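Local coordinates for pectate lyase (Paenibacillus sp. 0602, PDB 5GT5), which cleaves polygalacturonate chains by elimination and probably also acts on partly methylated pectins, most likely with calcium as cofactor, at residues 72-77 against 92-97; 119-124 against 156-161; 237-242 against 319-324; 293-298 against 340-345. The protein carries 1 engineered substitution. All blocks are in the same frame, centred on the assembly; numbering follows the deposited sequence.

Contact 1: residues 72-77 against 92-97; sequences SPFAKH and SKITVD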
loop_
_atom_site.group_PDB
_atom_site.type_symbol
_atom_site.label_atom_id
_atom_site.label_comp_id
_atom_site.label_asym_id
_atom_site.label_seq_id
_atom_site.Cartn_x
_atom_site.Cartn_y
_atom_site.Cartn_z
ATOM N N SER A 72 -23.505 1.275 -13.452
ATOM C CA SER A 72 -22.197 1.206 -12.790
ATOM C C SER A 72 -21.182 0.629 -13.754
ATOM O O SER A 72 -21.446 -0.388 -14.417
ATOM C CB SER A 72 -22.236 0.367 -11.512
ATOM O OG SER A 72 -23.235 0.844 -10.641
ATOM N N PRO A 73 -20.004 1.258 -13.864
ATOM C CA PRO A 73 -19.440 2.293 -12.972
ATOM C C PRO A 73 -19.859 3.733 -13.242
ATOM O O PRO A 73 -19.305 4.610 -12.579
ATOM C CB PRO A 73 -17.942 2.177 -13.248
ATOM C CG PRO A 73 -17.887 1.819 -14.726
ATOM C CD PRO A 73 -19.064 0.864 -14.929
ATOM N N PHE A 74 -20.749 3.992 -14.197
ATOM C CA PHE A 74 -21.302 5.342 -14.407
ATOM C C PHE A 74 -22.527 5.585 -13.553
ATOM O O PHE A 74 -23.364 4.690 -13.385
ATOM C CB PHE A 74 -21.773 5.518 -15.850
ATOM C CG PHE A 74 -20.677 5.758 -16.862
ATOM C CD1 PHE A 74 -19.791 4.732 -17.220
ATOM C CD2 PHE A 74 -20.595 6.979 -17.539
ATOM C CE1 PHE A 74 -18.802 4.942 -18.187
ATOM C CE2 PHE A 74 -19.605 7.205 -18.513
ATOM C CZ PHE A 74 -18.722 6.189 -18.858
ATOM N N ALA A 75 -22.659 6.813 -13.053
ATOM C CA ALA A 75 -23.883 7.250 -12.402
ATOM C C ALA A 75 -24.120 8.694 -12.784
ATOM O O ALA A 75 -23.184 9.397 -13.169
ATOM C CB ALA A 75 -23.763 7.139 -10.915
ATOM N N LYS A 76 -25.358 9.138 -12.663
ATOM C CA LYS A 76 -25.655 10.555 -12.879
ATOM C C LYS A 76 -25.051 11.372 -11.733
ATOM O O LYS A 76 -25.217 11.029 -10.558
ATOM C CB LYS A 76 -27.171 10.790 -12.928
ATOM C CG LYS A 76 -27.533 12.200 -13.362
ATOM C CD LYS A 76 -29.041 12.460 -13.294
ATOM C CE LYS A 76 -29.497 12.610 -11.837
ATOM N NZ LYS A 76 -28.946 13.811 -11.101
ATOM N N HIS A 77 -24.322 12.432 -12.083
ATOM C CA HIS A 77 -23.798 13.350 -11.068
ATOM C C HIS A 77 -24.855 14.397 -10.700
ATOM O O HIS A 77 -25.957 14.396 -11.263
ATOM C CB HIS A 77 -22.554 14.054 -11.625
ATOM C CG HIS A 77 -21.499 14.336 -10.592
ATOM N ND1 HIS A 77 -21.786 14.757 -9.303
ATOM C CD2 HIS A 77 -20.151 14.242 -10.662
ATOM C CE1 HIS A 77 -20.661 14.911 -8.638
ATOM N NE2 HIS A 77 -19.653 14.600 -9.436
ATOM N N SER A 92 -21.654 12.972 -15.637
ATOM C CA SER A 92 -21.586 11.662 -14.983
ATOM C C SER A 92 -20.529 11.635 -13.902
ATOM O O SER A 92 -19.627 12.495 -13.853
ATOM C CB SER A 92 -21.232 10.579 -16.001
ATOM O OG SER A 92 -22.242 10.467 -17.012
ATOM N N LYS A 93 -20.663 10.660 -13.010
ATOM C CA LYS A 93 -19.599 10.295 -12.082
ATOM C C LYS A 93 -19.226 8.852 -12.371
ATOM O O LYS A 93 -20.087 7.974 -12.366
ATOM C CB LYS A 93 -20.047 10.424 -10.629
ATOM C CG LYS A 93 -18.914 10.101 -9.679
ATOM C CD LYS A 93 -19.348 10.128 -8.221
ATOM C CE LYS A 93 -19.374 11.542 -7.715
ATOM N NZ LYS A 93 -19.692 11.577 -6.247
ATOM N N ILE A 94 -17.943 8.618 -12.645
ATOM C CA ILE A 94 -17.451 7.284 -12.994
ATOM C C ILE A 94 -16.599 6.792 -11.851
ATOM O O ILE A 94 -15.585 7.413 -11.512
ATOM C CB ILE A 94 -16.632 7.323 -14.281
ATOM C CG1 ILE A 94 -17.463 7.911 -15.444
ATOM C CG2 ILE A 94 -16.145 5.927 -14.587
ATOM C CD1 ILE A 94 -16.663 8.367 -16.627
ATOM N N THR A 95 -17.041 5.706 -11.212
ATOM C CA THR A 95 -16.366 5.210 -10.016
ATOM C C THR A 95 -15.566 3.949 -10.309
ATOM O O THR A 95 -16.156 2.889 -10.591
ATOM C CB THR A 95 -17.357 4.930 -8.872
ATOM O OG1 THR A 95 -18.031 6.148 -8.540
ATOM C CG2 THR A 95 -16.618 4.460 -7.629
ATOM N N VAL A 96 -14.244 4.071 -10.199
ATOM C CA VAL A 96 -13.308 2.970 -10.341
ATOM C C VAL A 96 -13.122 2.392 -8.962
ATOM O O VAL A 96 -12.497 3.040 -8.097
ATOM C CB VAL A 96 -11.964 3.520 -10.869
ATOM C CG1 VAL A 96 -10.902 2.453 -10.959
ATOM C CG2 VAL A 96 -12.162 4.173 -12.259
ATOM N N ASP A 97 -13.662 1.188 -8.742
ATOM C CA ASP A 97 -13.814 0.631 -7.397
ATOM C C ASP A 97 -13.162 -0.745 -7.310
ATOM O O ASP A 97 -13.432 -1.631 -8.125
ATOM C CB ASP A 97 -15.316 0.496 -7.077
ATOM C CG ASP A 97 -15.606 0.153 -5.618
ATOM O OD1 ASP A 97 -14.680 -0.104 -4.825
ATOM O OD2 ASP A 97 -16.805 0.140 -5.266
#
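Ser-92 opens the second strand against Phe-74: its OG lies in the plane of the ring, at the edge, 3.9 Å from CD2, while its hydrogen bond goes to the carbonyl of Leu-60. The carbonyl O of Ser-92 meets the rim of the other ring, 3.7 Å from His-77 CD2. At Lys-93 the backbone forms an antiparallel hydrogen-bonded pair with Ala-75, Lys-93 N reaching Ala-75 O at 2.8 Å in a nearly straight bond. The lysine chain bends at chi3 (-81°), which lays CE over the face of the His-77 ring, 3.5 Å from NE2, as a CH-pi contact. Ile-94 does the same for Phe-74, with CG1 3.7 Å above the centre of the ring and CD1 over the same face, near CE2 and CZ. An alanine in place of Phe-74 would probably leave Ile-94 CG1 and CD1 without their aromatic cover and open a gap beside helix 36-43, which the ring also touches. Thr-95 N closes the pairing on the carbonyl of Pro-73 (N to O, 2.9 Å), just after a cis peptide. Strand 74-76 is thus an antiparallel edge added to parallel strands, one face of the parallel beta-helix of polysaccharide lyase family 1.

Contact 2: residues 119-124 against 156-161; sequences VKRSSN and LEESSG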
loop_
_atom_site.group_PDB
_atom_site.type_symbol
_atom_site.label_atom_id
_atom_site.label_comp_id
_atom_site.label_asym_id
_atom_site.label_seq_id
_atom_site.Cartn_x
_atom_site.Cartn_y
_atom_site.Cartn_z
ATOM N N VAL A 119 -11.850 7.351 -7.743
ATOM C CA VAL A 119 -11.108 6.114 -7.517
ATOM C C VAL A 119 -11.292 5.733 -6.073
ATOM O O VAL A 119 -10.934 6.491 -5.165
ATOM C CB VAL A 119 -9.624 6.269 -7.840
ATOM C CG1 VAL A 119 -8.867 4.956 -7.549
ATOM C CG2 VAL A 119 -9.414 6.724 -9.309
ATOM N N LYS A 120 -11.907 4.584 -5.826
ATOM C CA LYS A 120 -12.197 4.149 -4.448
ATOM C C LYS A 120 -11.657 2.767 -4.225
ATOM O O LYS A 120 -11.758 1.916 -5.098
ATOM C CB LYS A 120 -13.708 4.067 -4.180
ATOM C CG LYS A 120 -14.406 5.411 -4.230
ATOM C CD LYS A 120 -15.893 5.277 -3.935
ATOM C CE LYS A 120 -16.599 6.644 -3.914
ATOM N NZ LYS A 120 -18.044 6.460 -3.575
ATOM N N ARG A 121 -11.092 2.567 -3.045
ATOM C CA ARG A 121 -10.721 1.210 -2.594
ATOM C C ARG A 121 -9.853 0.500 -3.640
ATOM O O ARG A 121 -10.017 -0.697 -3.896
ATOM C CB ARG A 121 -11.977 0.399 -2.261
ATOM C CG ARG A 121 -12.755 0.908 -1.058
ATOM C CD ARG A 121 -14.109 0.202 -0.926
ATOM N NE ARG A 121 -15.080 0.579 -1.956
ATOM C CZ ARG A 121 -16.003 1.534 -1.828
ATOM N NH1 ARG A 121 -16.076 2.256 -0.711
ATOM N NH2 ARG A 121 -16.842 1.776 -2.833
ATOM N N SER A 122 -8.940 1.241 -4.268
ATOM C CA SER A 122 -8.101 0.693 -5.330
ATOM C C SER A 122 -6.627 0.857 -5.000
ATOM O O SER A 122 -6.221 1.678 -4.154
ATOM C CB SER A 122 -8.428 1.396 -6.640
ATOM O OG SER A 122 -9.750 1.069 -7.084
ATOM N N SER A 123 -5.793 0.068 -5.662
ATOM C CA SER A 123 -4.355 0.144 -5.457
ATOM C C SER A 123 -3.647 0.058 -6.780
ATOM O O SER A 123 -4.118 -0.593 -7.734
ATOM C CB SER A 123 -3.873 -0.968 -4.534
ATOM O OG SER A 123 -4.316 -2.216 -5.031
ATOM N N ASN A 124 -2.495 0.724 -6.832
ATOM C CA ASN A 124 -1.600 0.698 -7.976
ATOM C C ASN A 124 -2.313 1.077 -9.278
ATOM O O ASN A 124 -2.432 0.301 -10.233
ATOM C CB ASN A 124 -0.921 -0.667 -8.046
ATOM C CG ASN A 124 -0.026 -0.885 -6.867
ATOM O OD1 ASN A 124 0.680 0.023 -6.446
ATOM N ND2 ASN A 124 -0.162 -2.049 -6.240
ATOM N N LEU A 156 -9.573 10.706 -5.159
ATOM C CA LEU A 156 -9.011 9.442 -4.710
ATOM C C LEU A 156 -9.485 9.199 -3.279
ATOM O O LEU A 156 -9.325 10.056 -2.410
ATOM C CB LEU A 156 -7.494 9.499 -4.751
ATOM C CG LEU A 156 -6.890 10.065 -6.044
ATOM C CD1 LEU A 156 -5.383 10.159 -5.884
ATOM C CD2 LEU A 156 -7.248 9.185 -7.228
ATOM N N GLU A 157 -10.045 8.019 -3.009
ATOM C CA GLU A 157 -10.557 7.707 -1.669
ATOM C C GLU A 157 -10.136 6.335 -1.226
ATOM O O GLU A 157 -10.286 5.362 -1.983
ATOM C CB GLU A 157 -12.089 7.782 -1.601
ATOM C CG GLU A 157 -12.634 9.198 -1.813
ATOM C CD GLU A 157 -14.147 9.278 -1.752
ATOM O OE1 GLU A 157 -14.764 8.314 -1.278
ATOM O OE2 GLU A 157 -14.720 10.309 -2.176
ATOM N N GLU A 158 -9.644 6.252 0.012
ATOM C CA GLU A 158 -9.191 4.971 0.614
ATOM C C GLU A 158 -8.434 4.077 -0.351
ATOM O O GLU A 158 -8.654 2.859 -0.411
ATOM C CB GLU A 158 -10.332 4.220 1.298
ATOM C CG GLU A 158 -11.418 3.720 0.444
ATOM C CD GLU A 158 -12.591 4.653 0.407
ATOM O OE1 GLU A 158 -12.718 5.486 1.330
ATOM O OE2 GLU A 158 -13.410 4.523 -0.529
ATOM N N SER A 159 -7.512 4.697 -1.081
ATOM C CA SER A 159 -6.700 4.034 -2.105
ATOM C C SER A 159 -5.212 4.119 -1.751
ATOM O O SER A 159 -4.807 4.826 -0.803
ATOM C CB SER A 159 -6.997 4.643 -3.479
ATOM O OG SER A 159 -8.334 4.301 -3.885
ATOM N N SER A 160 -4.386 3.372 -2.478
ATOM C CA SER A 160 -2.960 3.255 -2.181
ATOM C C SER A 160 -2.188 3.076 -3.462
ATOM O O SER A 160 -2.400 2.068 -4.151
ATOM C CB SER A 160 -2.728 2.033 -1.281
ATOM O OG SER A 160 -1.351 1.874 -0.942
ATOM N N GLY A 161 -1.292 4.016 -3.774
ATOM C CA GLY A 161 -0.485 3.927 -4.983
ATOM C C GLY A 161 -1.227 4.414 -6.206
ATOM O O GLY A 161 -1.920 3.654 -6.870
#
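Val-119 packs alongside Leu-156, both side chains pointing the same way, with Val-119 CB 3.8 Å from Leu-156 CD2. CG1, anti to the backbone N (chi1 178°), turns to Ser-159 OG instead. The valine carbonyl takes Glu-157 N at 2.8 Å, the donor lying nearly on the C=O axis. Beyond the strands Arg-121 and Glu-158 carry the contact, each with a left-handed backbone conformation that turns its chain at the same point. Their side chains run side by side, CG of Arg-121 3.5 Å from CG of Glu-158; the bend at chi2 of Glu-158 (-97°) turns CD toward Arg-121, and OE2 comes to the guanidinium obliquely. The guanidinium and carboxylate planes lie only 11° apart, and NH1 of Arg-121 is 3.5 Å from OE2 of Glu-158; the oxygen sits well out of the guanidinium plane, making this a salt bridge of charges alone. Asp-97 is the second partner of the arginine, through NH2. Past the turn Ser-159 OG accepts Ser-122 N at 3.1 Å and donates to Glu-157 O, which also takes Arg-121 N. Ser-122 OG donates to Lys-120 O in the matching way. Asn-124 N then bonds to Ser-160 O, while Asn-124 OD1 bonds to Ser-256 of the second subunit. Equivalent residues of the two turns lie one over the other, as in successive coils of a parallel beta-helix.

Contact 3: residues 237-242 against 319-324; sequences IAISGS and FGITSN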
loop_
_atom_site.group_PDB
_atom_site.type_symbol
_atom_site.label_atom_id
_atom_site.label_comp_id
_atom_site.label_asym_id
_atom_site.label_seq_id
_atom_site.Cartn_x
_atom_site.Cartn_y
_atom_site.Cartn_z
ATOM N N ILE A 237 -15.797 37.489 -17.326
ATOM C CA ILE A 237 -15.081 36.403 -17.976
ATOM C C ILE A 237 -13.618 36.345 -17.491
ATOM O O ILE A 237 -13.109 35.257 -17.170
ATOM C CB ILE A 237 -15.142 36.607 -19.493
ATOM C CG1 ILE A 237 -16.553 36.305 -19.989
ATOM C CG2 ILE A 237 -14.111 35.750 -20.218
ATOM C CD1 ILE A 237 -16.790 36.850 -21.399
ATOM N N ALA A 238 -12.944 37.484 -17.391
ATOM C CA ALA A 238 -11.543 37.481 -16.957
ATOM C C ALA A 238 -11.378 36.999 -15.520
ATOM O O ALA A 238 -10.457 36.231 -15.225
ATOM C CB ALA A 238 -10.940 38.898 -17.095
ATOM N N ILE A 239 -12.264 37.453 -14.631
ATOM C CA ILE A 239 -12.170 37.087 -13.218
ATOM C C ILE A 239 -12.542 35.600 -13.025
ATOM O O ILE A 239 -11.975 34.892 -12.178
ATOM C CB ILE A 239 -13.025 38.035 -12.329
ATOM C CG1 ILE A 239 -12.467 39.471 -12.403
ATOM C CG2 ILE A 239 -13.139 37.485 -10.900
ATOM C CD1 ILE A 239 -13.492 40.536 -12.115
ATOM N N SER A 240 -13.470 35.109 -13.833
ATOM C CA SER A 240 -13.893 33.703 -13.769
ATOM C C SER A 240 -12.917 32.786 -14.466
ATOM O O SER A 240 -13.074 31.581 -14.358
ATOM C CB SER A 240 -15.259 33.507 -14.429
ATOM O OG SER A 240 -16.260 34.282 -13.807
ATOM N N GLY A 241 -11.926 33.319 -15.167
ATOM C CA GLY A 241 -11.021 32.473 -15.933
ATOM C C GLY A 241 -10.128 31.599 -15.095
ATOM O O GLY A 241 -9.850 30.458 -15.473
ATOM N N SER A 242 -9.641 32.113 -13.979
ATOM C CA SER A 242 -8.782 31.299 -13.106
ATOM C C SER A 242 -9.546 30.215 -12.352
ATOM O O SER A 242 -10.753 30.314 -12.126
ATOM C CB SER A 242 -8.008 32.191 -12.128
ATOM O OG SER A 242 -8.859 33.079 -11.440
ATOM N N PHE A 319 -17.069 36.684 -5.038
ATOM C CA PHE A 319 -16.607 36.864 -6.413
ATOM C C PHE A 319 -15.342 37.669 -6.435
ATOM O O PHE A 319 -15.356 38.886 -6.196
ATOM C CB PHE A 319 -17.665 37.534 -7.282
ATOM C CG PHE A 319 -17.319 37.507 -8.743
ATOM C CD1 PHE A 319 -17.395 36.316 -9.459
ATOM C CD2 PHE A 319 -16.854 38.643 -9.390
ATOM C CE1 PHE A 319 -17.041 36.273 -10.807
ATOM C CE2 PHE A 319 -16.479 38.596 -10.713
ATOM C CZ PHE A 319 -16.591 37.402 -11.429
ATOM N N GLY A 320 -14.236 37.018 -6.759
ATOM C CA GLY A 320 -12.941 37.661 -6.716
ATOM C C GLY A 320 -11.804 36.682 -6.944
ATOM O O GLY A 320 -12.027 35.576 -7.460
ATOM N N ILE A 321 -10.602 37.097 -6.572
ATOM C CA ILE A 321 -9.383 36.326 -6.824
ATOM C C ILE A 321 -8.722 35.956 -5.507
ATOM O O ILE A 321 -8.190 36.812 -4.811
ATOM C CB ILE A 321 -8.420 37.137 -7.688
ATOM C CG1 ILE A 321 -9.075 37.516 -9.018
ATOM C CG2 ILE A 321 -7.106 36.393 -7.929
ATOM C CD1 ILE A 321 -9.379 36.337 -9.917
ATOM N N THR A 322 -8.765 34.672 -5.149
ATOM C CA THR A 322 -7.964 34.180 -4.030
ATOM C C THR A 322 -6.564 34.025 -4.575
ATOM O O THR A 322 -6.387 33.739 -5.769
ATOM C CB THR A 322 -8.543 32.861 -3.531
ATOM O OG1 THR A 322 -9.843 33.162 -2.995
ATOM C CG2 THR A 322 -7.682 32.208 -2.435
ATOM N N SER A 323 -5.565 34.291 -3.736
ATOM C CA SER A 323 -4.166 34.307 -4.186
ATOM C C SER A 323 -3.287 33.566 -3.209
ATOM O O SER A 323 -2.443 34.155 -2.530
ATOM C CB SER A 323 -3.711 35.764 -4.372
ATOM O OG SER A 323 -2.504 35.850 -5.109
ATOM N N ASN A 324 -3.530 32.258 -3.123
ATOM C CA ASN A 324 -2.802 31.379 -2.237
ATOM C C ASN A 324 -1.922 30.428 -3.012
ATOM O O ASN A 324 -2.128 30.214 -4.199
ATOM C CB ASN A 324 -3.752 30.544 -1.379
ATOM C CG ASN A 324 -4.530 31.367 -0.355
ATOM O OD1 ASN A 324 -4.190 32.525 -0.046
ATOM N ND2 ASN A 324 -5.602 30.753 0.180
#
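Ile-239, near the end of helix 233-241, comes down on Phe-319 from over one face of the ring. Starting at the root of the side chain, CB is 3.7 Å from Phe-319 CZ, so even the branch point touches the aromatic. CG2 goes closer: chi1 of -64° puts CG1 anti to the carbonyl carbon, which leaves the CG2 methyl anti to the backbone N, and it lies 3.5 Å from both CE2 and CZ of Phe-319, above one face, at the CE2-CZ edge rather than over the centre. The same methyl has Gly-320 O 4.1 Å away, and Ile-321 CD1 is at its flank. The other branch ends at CD1, which meets Phe-319 CE2 at 3.8 Å, so both branches touch the same rim carbon from the same side. Ala-300 of helix 295-301 adds a further neighbour for this isoleucine.

Ser-240 meets the ring differently. Its OG lies in the ring plane, at the edge, 3.7 Å from Phe-319 CE1, with its hydrogen bond going back to Ile-236 O. Further along, the folded chi2 of Ile-321 (-66°) places CD1 3.7 Å from Ile-239 O and 3.6 Å from Ser-242 OG, a hydroxyl already engaged with Gln-274 NE2. Lys-171 NZ bonds to the carbonyls of Ser-240 and Ser-242. The helix and the loop before strand 324-329 therefore meet mainly through van der Waals packing: methyl against ring and backbone, with two hydroxyls, each bonded to another residue, touching the ring edge and a methyl.

Contact 4: residues 293-298 against 340-345; sequences DATDAR and VIKDVQ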
loop_
_atom_site.group_PDB
_atom_site.type_symbol
_atom_site.label_atom_id
_atom_site.label_comp_id
_atom_site.label_asym_id
_atom_site.label_seq_id
_atom_site.Cartn_x
_atom_site.Cartn_y
_atom_site.Cartn_z
ATOM N N ASP A 293 1.996 29.855 -11.331
ATOM C CA ASP A 293 2.040 31.106 -12.090
ATOM C C ASP A 293 0.633 31.648 -12.195
ATOM O O ASP A 293 -0.166 31.180 -13.031
ATOM C CB ASP A 293 2.623 30.854 -13.477
ATOM C CG ASP A 293 2.809 32.113 -14.261
ATOM O OD1 ASP A 293 2.179 33.132 -13.948
ATOM O OD2 ASP A 293 3.605 32.088 -15.215
ATOM N N ALA A 294 0.333 32.651 -11.375
ATOM C CA ALA A 294 -1.011 33.232 -11.283
ATOM C C ALA A 294 -1.034 34.625 -11.935
ATOM O O ALA A 294 -1.844 35.468 -11.564
ATOM C CB ALA A 294 -1.468 33.324 -9.796
ATOM N N THR A 295 -0.176 34.841 -12.929
ATOM C CA THR A 295 -0.072 36.147 -13.614
ATOM C C THR A 295 -1.415 36.694 -14.082
ATOM O O THR A 295 -1.752 37.862 -13.826
ATOM C CB THR A 295 0.862 36.041 -14.832
ATOM O OG1 THR A 295 2.194 35.739 -14.395
ATOM C CG2 THR A 295 0.880 37.381 -15.635
ATOM N N ASP A 296 -2.184 35.869 -14.777
ATOM C CA ASP A 296 -3.452 36.335 -15.321
ATOM C C ASP A 296 -4.503 36.558 -14.250
ATOM O O ASP A 296 -5.316 37.488 -14.324
ATOM C CB ASP A 296 -3.951 35.372 -16.381
ATOM C CG ASP A 296 -2.885 35.019 -17.388
ATOM O OD1 ASP A 296 -2.368 35.941 -18.034
ATOM O OD2 ASP A 296 -2.548 33.815 -17.516
ATOM N N ALA A 297 -4.496 35.735 -13.217
ATOM C CA ALA A 297 -5.403 35.987 -12.107
ATOM C C ALA A 297 -5.097 37.318 -11.409
ATOM O O ALA A 297 -6.016 38.079 -11.053
ATOM C CB ALA A 297 -5.345 34.840 -11.117
ATOM N N ARG A 298 -3.808 37.596 -11.237
ATOM C CA ARG A 298 -3.359 38.838 -10.583
ATOM C C ARG A 298 -3.822 40.035 -11.427
ATOM O O ARG A 298 -4.334 41.036 -10.891
ATOM C CB ARG A 298 -1.824 38.813 -10.431
ATOM C CG ARG A 298 -1.241 40.004 -9.643
ATOM C CD ARG A 298 -1.593 39.881 -8.225
ATOM N NE ARG A 298 -0.900 40.845 -7.366
ATOM C CZ ARG A 298 -1.190 40.956 -6.078
ATOM N NH1 ARG A 298 -2.143 40.203 -5.552
ATOM N NH2 ARG A 298 -0.553 41.846 -5.313
ATOM N N VAL A 340 9.066 27.599 -8.794
ATOM C CA VAL A 340 8.879 28.969 -9.268
ATOM C C VAL A 340 7.461 29.413 -8.929
ATOM O O VAL A 340 6.491 28.711 -9.258
ATOM C CB VAL A 340 9.070 29.018 -10.800
ATOM C CG1 VAL A 340 8.789 30.427 -11.306
ATOM C CG2 VAL A 340 10.482 28.543 -11.176
ATOM N N ILE A 341 7.332 30.558 -8.258
ATOM C CA ILE A 341 6.035 31.094 -7.849
ATOM C C ILE A 341 5.955 32.525 -8.337
ATOM O O ILE A 341 6.833 33.350 -8.022
ATOM C CB ILE A 341 5.877 31.036 -6.313
ATOM C CG1 ILE A 341 5.952 29.561 -5.861
ATOM C CG2 ILE A 341 4.553 31.637 -5.860
ATOM C CD1 ILE A 341 5.863 29.371 -4.360
ATOM N N LYS A 342 4.921 32.817 -9.101
ATOM C CA LYS A 342 4.734 34.132 -9.679
ATOM C C LYS A 342 3.342 34.659 -9.434
ATOM O O LYS A 342 2.345 34.001 -9.794
ATOM C CB LYS A 342 5.032 34.101 -11.185
ATOM C CG LYS A 342 4.971 35.494 -11.821
ATOM C CD LYS A 342 5.418 35.471 -13.262
ATOM C CE LYS A 342 5.481 36.896 -13.789
ATOM N NZ LYS A 342 4.131 37.483 -13.895
ATOM N N ASP A 343 3.290 35.851 -8.836
ATOM C CA ASP A 343 2.062 36.614 -8.668
ATOM C C ASP A 343 1.033 35.910 -7.791
ATOM O O ASP A 343 -0.171 36.072 -7.953
ATOM C CB ASP A 343 1.510 37.049 -10.024
ATOM C CG ASP A 343 2.279 38.235 -10.600
ATOM O OD1 ASP A 343 3.011 38.886 -9.823
ATOM O OD2 ASP A 343 2.132 38.533 -11.813
ATOM N N VAL A 344 1.548 35.174 -6.818
ATOM C CA VAL A 344 0.747 34.597 -5.741
ATOM C C VAL A 344 1.039 35.406 -4.485
ATOM O O VAL A 344 2.185 35.452 -4.026
ATOM C CB VAL A 344 1.104 33.110 -5.515
ATOM C CG1 VAL A 344 0.360 32.573 -4.295
ATOM C CG2 VAL A 344 0.768 32.270 -6.778
ATOM N N GLN A 345 0.023 36.061 -3.940
ATOM C CA GLN A 345 0.244 36.988 -2.825
ATOM C C GLN A 345 0.600 36.280 -1.511
ATOM O O GLN A 345 1.403 36.790 -0.711
ATOM C CB GLN A 345 -0.982 37.876 -2.637
ATOM C CG GLN A 345 -0.734 38.983 -1.559
ATOM C CD GLN A 345 -1.783 40.072 -1.578
ATOM O OE1 GLN A 345 -2.581 40.174 -2.508
ATOM N NE2 GLN A 345 -1.770 40.915 -0.554
#
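Lys-342 NZ is shared by two residues: it donates to Thr-295 OG1 at 2.7 Å across the contact, and it forms a salt bridge with Asp-343 OD2 at 3.1 Å, approaching that carboxylate from above its plane. A bend at chi4 (-68°) at the end of an otherwise extended chain brings NZ to both. Beside them, Ala-294 N gives a nearly straight bond to Lys-342 O (2.9 Å), and Arg-298 NH1 reaches Gln-345 OE1 at 3.1 Å. That oxygen lies in the guanidinium plane, although the amide is turned 85° to it. At the root of the arginine, Arg-298 CB is 3.8 Å from Asp-343 CB, the side chains crossing at about a right angle.

What fixes this first shell comes next. Asp-293 OD1 accepts Thr-295 OG1 at 2.6 Å through its syn lone pair and also takes Thr-295 N, an Asx turn that sets the threonine hydroxyl between the aspartate and the lysine. A methionine in place of Lys-342 would probably leave Thr-295 OG1 without its donor and the Asp-343 carboxylate without the charge beside it. Further out, Asp-374 binds both sides, pairing with Arg-298 NH2 through its carboxylate and giving its backbone N to Asp-343 OD1. Strands 291-293 and 340-342 lie parallel on successive coils of the beta-helix, and the contact marks where the chain leaves strand 291-293 for helix 295-301, with Ala-294 as the N-cap.

The four contacts form two pairs, well apart in the chain. Contacts 1 and 2 have centres 15 Å apart and meet directly, strands 92-97 and 115-120 being neighbours in one sheet, with Val-96 O 2.8 Å from Lys-120 N in a probable hydrogen bond. Contacts 3 and 4, with centres 11 Å apart, are joined by a probable hydrogen bond between Ser-323 OG and Gln-345 N. Between the pairs the centres are at least 30 Å apart. By similarity the first pair lies near the calcium site: the side chain of His-77 is about 6 Å from that of Asp-152, and Leu-156 about 7 Å from Asp-178. The side chain of Arg-276, probably the active-site arginine, is about 11 Å from that of Val-344 in contact 4.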